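Local coordinates for multidomain protein including DUF1735 (Bacteroides ovatus, PDB 3SOT), which is of unknown function but combines an N-terminal DUF4973 domain, probably immunoglobulin-like, with a BT_3044-like C-terminal domain, at residues 41-46 with 110-115. Sequence-based numbering, arbitrary orientation.
Sequences YQLPII and LNIDFN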
ATOM      1  N   TYR A  41     -32.388  14.762  -4.165  1.00 30.07           N
ATOM      2  CA  TYR A  41     -31.867  14.537  -2.828  1.00 28.90           C
ATOM      3  C   TYR A  41     -32.222  15.740  -1.982  1.00 35.32           C
ATOM      4  O   TYR A  41     -31.991  16.882  -2.406  1.00 38.07           O
ATOM      5  CB  TYR A  41     -30.352  14.257  -2.827  1.00 28.19           C
ATOM      6  CG  TYR A  41     -29.838  13.969  -1.437  1.00 29.37           C
ATOM      7  CD1 TYR A  41     -29.839  12.671  -0.926  1.00 30.17           C
ATOM      8  CD2 TYR A  41     -29.373  14.998  -0.620  1.00 31.27           C
ATOM      9  CE1 TYR A  41     -29.396  12.409   0.369  1.00 31.09           C
ATOM     10  CE2 TYR A  41     -28.931  14.750   0.676  1.00 31.66           C
ATOM     11  CZ  TYR A  41     -28.953  13.457   1.166  1.00 36.37           C
ATOM     12  OH  TYR A  41     -28.514  13.237   2.435  1.00 33.86           O
ATOM     13  N   GLN A  42     -32.767  15.503  -0.775  1.00 29.26           N
ATOM     14  CA  GLN A  42     -33.149  16.640   0.062  1.00 28.69           C
ATOM     15  C   GLN A  42     -32.159  16.820   1.203  1.00 30.04           C
ATOM     16  O   GLN A  42     -32.130  16.042   2.168  1.00 27.93           O
ATOM     17  CB  GLN A  42     -34.561  16.496   0.590  1.00 30.04           C
ATOM     18  CG  GLN A  42     -35.560  16.494  -0.555  1.00 38.92           C
ATOM     19  CD  GLN A  42     -36.966  16.590  -0.075  1.00 42.70           C
ATOM     20  OE1 GLN A  42     -37.651  15.600   0.055  1.00 30.14           O
ATOM     21  NE2 GLN A  42     -37.430  17.801   0.152  1.00 43.84           N
ATOM     22  N   LEU A  43     -31.339  17.881   1.056  1.00 26.16           N
ATOM     23  CA  LEU A  43     -30.300  18.256   2.003  1.00 25.71           C
ATOM     24  C   LEU A  43     -30.829  19.272   2.996  1.00 31.07           C
ATOM     25  O   LEU A  43     -31.024  20.433   2.617  1.00 32.23           O
ATOM     26  CB  LEU A  43     -29.055  18.816   1.279  1.00 25.34           C
ATOM     27  CG  LEU A  43     -27.857  19.268   2.156  1.00 29.38           C
ATOM     28  CD1 LEU A  43     -27.273  18.123   2.991  1.00 27.36           C
ATOM     29  CD2 LEU A  43     -26.785  19.827   1.314  1.00 31.56           C
ATOM     30  N   PRO A  44     -31.020  18.875   4.278  1.00 27.66           N
ATOM     31  CA  PRO A  44     -31.516  19.842   5.274  1.00 30.18           C
ATOM     32  C   PRO A  44     -30.486  20.921   5.623  1.00 37.42           C
ATOM     33  O   PRO A  44     -29.279  20.667   5.643  1.00 37.04           O
ATOM     34  CB  PRO A  44     -31.823  18.979   6.508  1.00 31.45           C
ATOM     35  CG  PRO A  44     -31.793  17.563   6.032  1.00 33.51           C
ATOM     36  CD  PRO A  44     -30.853  17.535   4.870  1.00 27.59           C
ATOM     37  N   ILE A  45     -30.981  22.127   5.885  1.00 37.10           N
ATOM     38  CA  ILE A  45     -30.206  23.288   6.311  1.00 40.53           C
ATOM     39  C   ILE A  45     -30.769  23.692   7.685  1.00 49.71           C
ATOM     40  O   ILE A  45     -31.962  23.979   7.799  1.00 48.92           O
ATOM     41  CB  ILE A  45     -30.219  24.426   5.249  1.00 44.91           C
ATOM     42  CG1 ILE A  45     -29.623  23.911   3.918  1.00 43.57           C
ATOM     43  CG2 ILE A  45     -29.463  25.676   5.755  1.00 46.43           C
ATOM     44  CD1 ILE A  45     -29.776  24.824   2.753  1.00 50.90           C
ATOM     45  N   ILE A  46     -29.908  23.645   8.728  1.00 50.93           N
ATOM     46  CA  ILE A  46     -30.288  23.866  10.122  1.00 53.93           C
ATOM     47  C   ILE A  46     -29.731  25.168  10.670  1.00 62.42           C
ATOM     48  O   ILE A  46     -28.578  25.513  10.407  1.00 62.44           O
ATOM     49  CB  ILE A  46     -29.777  22.684  11.015  1.00 56.33           C
ATOM     50  CG1 ILE A  46     -29.894  21.298  10.342  1.00 54.59           C
ATOM     51  CG2 ILE A  46     -30.379  22.698  12.436  1.00 59.16           C
ATOM     52  CD1 ILE A  46     -31.322  20.787   9.987  1.00 62.05           C
ATOM     53  N   LEU A 110     -32.770  21.835   1.104  1.00 36.97           N
ATOM     54  CA  LEU A 110     -32.178  22.178  -0.175  1.00 37.20           C
ATOM     55  C   LEU A 110     -32.480  21.022  -1.127  1.00 42.24           C
ATOM     56  O   LEU A 110     -32.021  19.892  -0.902  1.00 40.69           O
ATOM     57  CB  LEU A 110     -30.666  22.481  -0.048  1.00 36.37           C
ATOM     58  CG  LEU A 110     -29.879  22.779  -1.343  1.00 39.72           C
ATOM     59  CD1 LEU A 110     -30.263  24.118  -1.937  1.00 41.53           C
ATOM     60  CD2 LEU A 110     -28.393  22.766  -1.083  1.00 40.17           C
ATOM     61  N   ASN A 111     -33.333  21.277  -2.132  1.00 40.55           N
ATOM     62  CA  ASN A 111     -33.683  20.239  -3.086  1.00 39.52           C
ATOM     63  C   ASN A 111     -32.638  20.199  -4.169  1.00 43.39           C
ATOM     64  O   ASN A 111     -32.580  21.120  -4.992  1.00 45.32           O
ATOM     65  CB  ASN A 111     -35.083  20.454  -3.661  1.00 40.82           C
ATOM     66  CG  ASN A 111     -36.214  20.235  -2.680  1.00 64.22           C
ATOM     67  OD1 ASN A 111     -36.086  19.566  -1.656  1.00 50.47           O
ATOM     68  ND2 ASN A 111     -37.379  20.750  -2.999  1.00 65.30           N
ATOM     69  N   ILE A 112     -31.780  19.151  -4.135  1.00 36.89           N
ATOM     70  CA  ILE A 112     -30.726  18.931  -5.128  1.00 35.58           C
ATOM     71  C   ILE A 112     -31.279  17.954  -6.163  1.00 41.11           C
ATOM     72  O   ILE A 112     -31.477  16.770  -5.867  1.00 39.33           O
ATOM     73  CB  ILE A 112     -29.377  18.454  -4.528  1.00 36.53           C
ATOM     74  CG1 ILE A 112     -28.952  19.304  -3.312  1.00 36.98           C
ATOM     75  CG2 ILE A 112     -28.302  18.465  -5.619  1.00 37.15           C
ATOM     76  CD1 ILE A 112     -27.812  18.758  -2.537  1.00 37.75           C
ATOM     77  N   ASP A 113     -31.575  18.471  -7.362  1.00 38.94           N
ATOM     78  CA  ASP A 113     -32.138  17.670  -8.444  1.00 37.21           C
ATOM     79  C   ASP A 113     -31.018  17.158  -9.318  1.00 35.96           C
ATOM     80  O   ASP A 113     -30.291  17.948  -9.932  1.00 36.35           O
ATOM     81  CB  ASP A 113     -33.153  18.497  -9.256  1.00 40.48           C
ATOM     82  CG  ASP A 113     -34.320  19.021  -8.442  1.00 43.32           C
ATOM     83  OD1 ASP A 113     -34.796  18.290  -7.551  1.00 44.03           O
ATOM     84  OD2 ASP A 113     -34.802  20.135  -8.744  1.00 42.85           O
ATOM     85  N   PHE A 114     -30.857  15.833  -9.340  1.00 27.49           N
ATOM     86  CA  PHE A 114     -29.827  15.204 -10.153  1.00 25.14           C
ATOM     87  C   PHE A 114     -30.414  14.623 -11.416  1.00 28.65           C
ATOM     88  O   PHE A 114     -31.553  14.163 -11.414  1.00 26.84           O
ATOM     89  CB  PHE A 114     -29.079  14.087  -9.383  1.00 24.03           C
ATOM     90  CG  PHE A 114     -28.327  14.511  -8.145  1.00 24.69           C
ATOM     91  CD1 PHE A 114     -27.074  15.116  -8.243  1.00 27.68           C
ATOM     92  CD2 PHE A 114     -28.828  14.230  -6.875  1.00 25.64           C
ATOM     93  CE1 PHE A 114     -26.370  15.489  -7.088  1.00 28.02           C
ATOM     94  CE2 PHE A 114     -28.118  14.594  -5.724  1.00 27.43           C
ATOM     95  CZ  PHE A 114     -26.891  15.210  -5.837  1.00 25.61           C
ATOM     96  N   ASN A 115     -29.629  14.676 -12.494  1.00 28.15           N
ATOM     97  CA  ASN A 115     -29.863  14.046 -13.788  1.00 30.21           C
ATOM     98  C   ASN A 115     -28.688  13.132 -14.003  1.00 35.76           C
ATOM     99  O   ASN A 115     -27.621  13.586 -14.437  1.00 38.48           O
ATOM    100  CB  ASN A 115     -30.074  15.060 -14.923  1.00 36.46           C
ATOM    101  CG  ASN A 115     -30.138  14.378 -16.276  1.00 69.87           C
ATOM    102  OD1 ASN A 115     -31.078  13.611 -16.579  1.00 65.62           O
ATOM    103  ND2 ASN A 115     -29.087  14.576 -17.076  1.00 62.29           N
TER
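Leu43 and Leu110 sit opposite each other on the buried face of an antiparallel strand pair. Their side chains run side by side, and the two CD2 methyls meet at 4.1 Å. With CG of Leu43 anti to the backbone N (chi1 180°), its CD2 methyl also reaches CD1 of Ile112 at 4.1 Å. The Ile45 side chain crosses that of Leu110 at a slant, its CD1 3.8 Å from Leu110 CB. At the other end, CB of Tyr41 reaches the edge of the Phe114 ring, 3.7 Å from CE2. Ile112 CG2 lies over one face of that ring, near its edge rather than its centre. The two strands belong to an antiparallel sheet in the DUF4973 region, whose E-set classification is consistent with a beta sandwich. Leu129 of strand 124-133 packs on both leucines and Ile112, and Leu127 of that strand also touches Ile112, while Ile29 and Val31 of strand 27-32 meet Tyr41 and Phe114. Two hydrogen-bonded pairs, Tyr41 with Ile112 and Leu43 with Leu110, join the backbones. The bond from Tyr41 N to Ile112 O is 2.8 Å long and nearly straight at N-H. Between these two pairs lies the non-hydrogen-bonded pair Gln42 and Asn111, on the looser, more exposed face. Here one bond joins the side chains: Gln42 NE2 gives a hydrogen to Asn111 OD1 at 2.9 Å, bent to 133° at the hydrogen. The two amide planes are turned 61° apart. A leucine in place of Asn111 would probably leave the Gln42 amide without this acceptor and freer to turn. Further along the same face, Asp113 OD1 is hydrogen-bonded to Thr40 OG1.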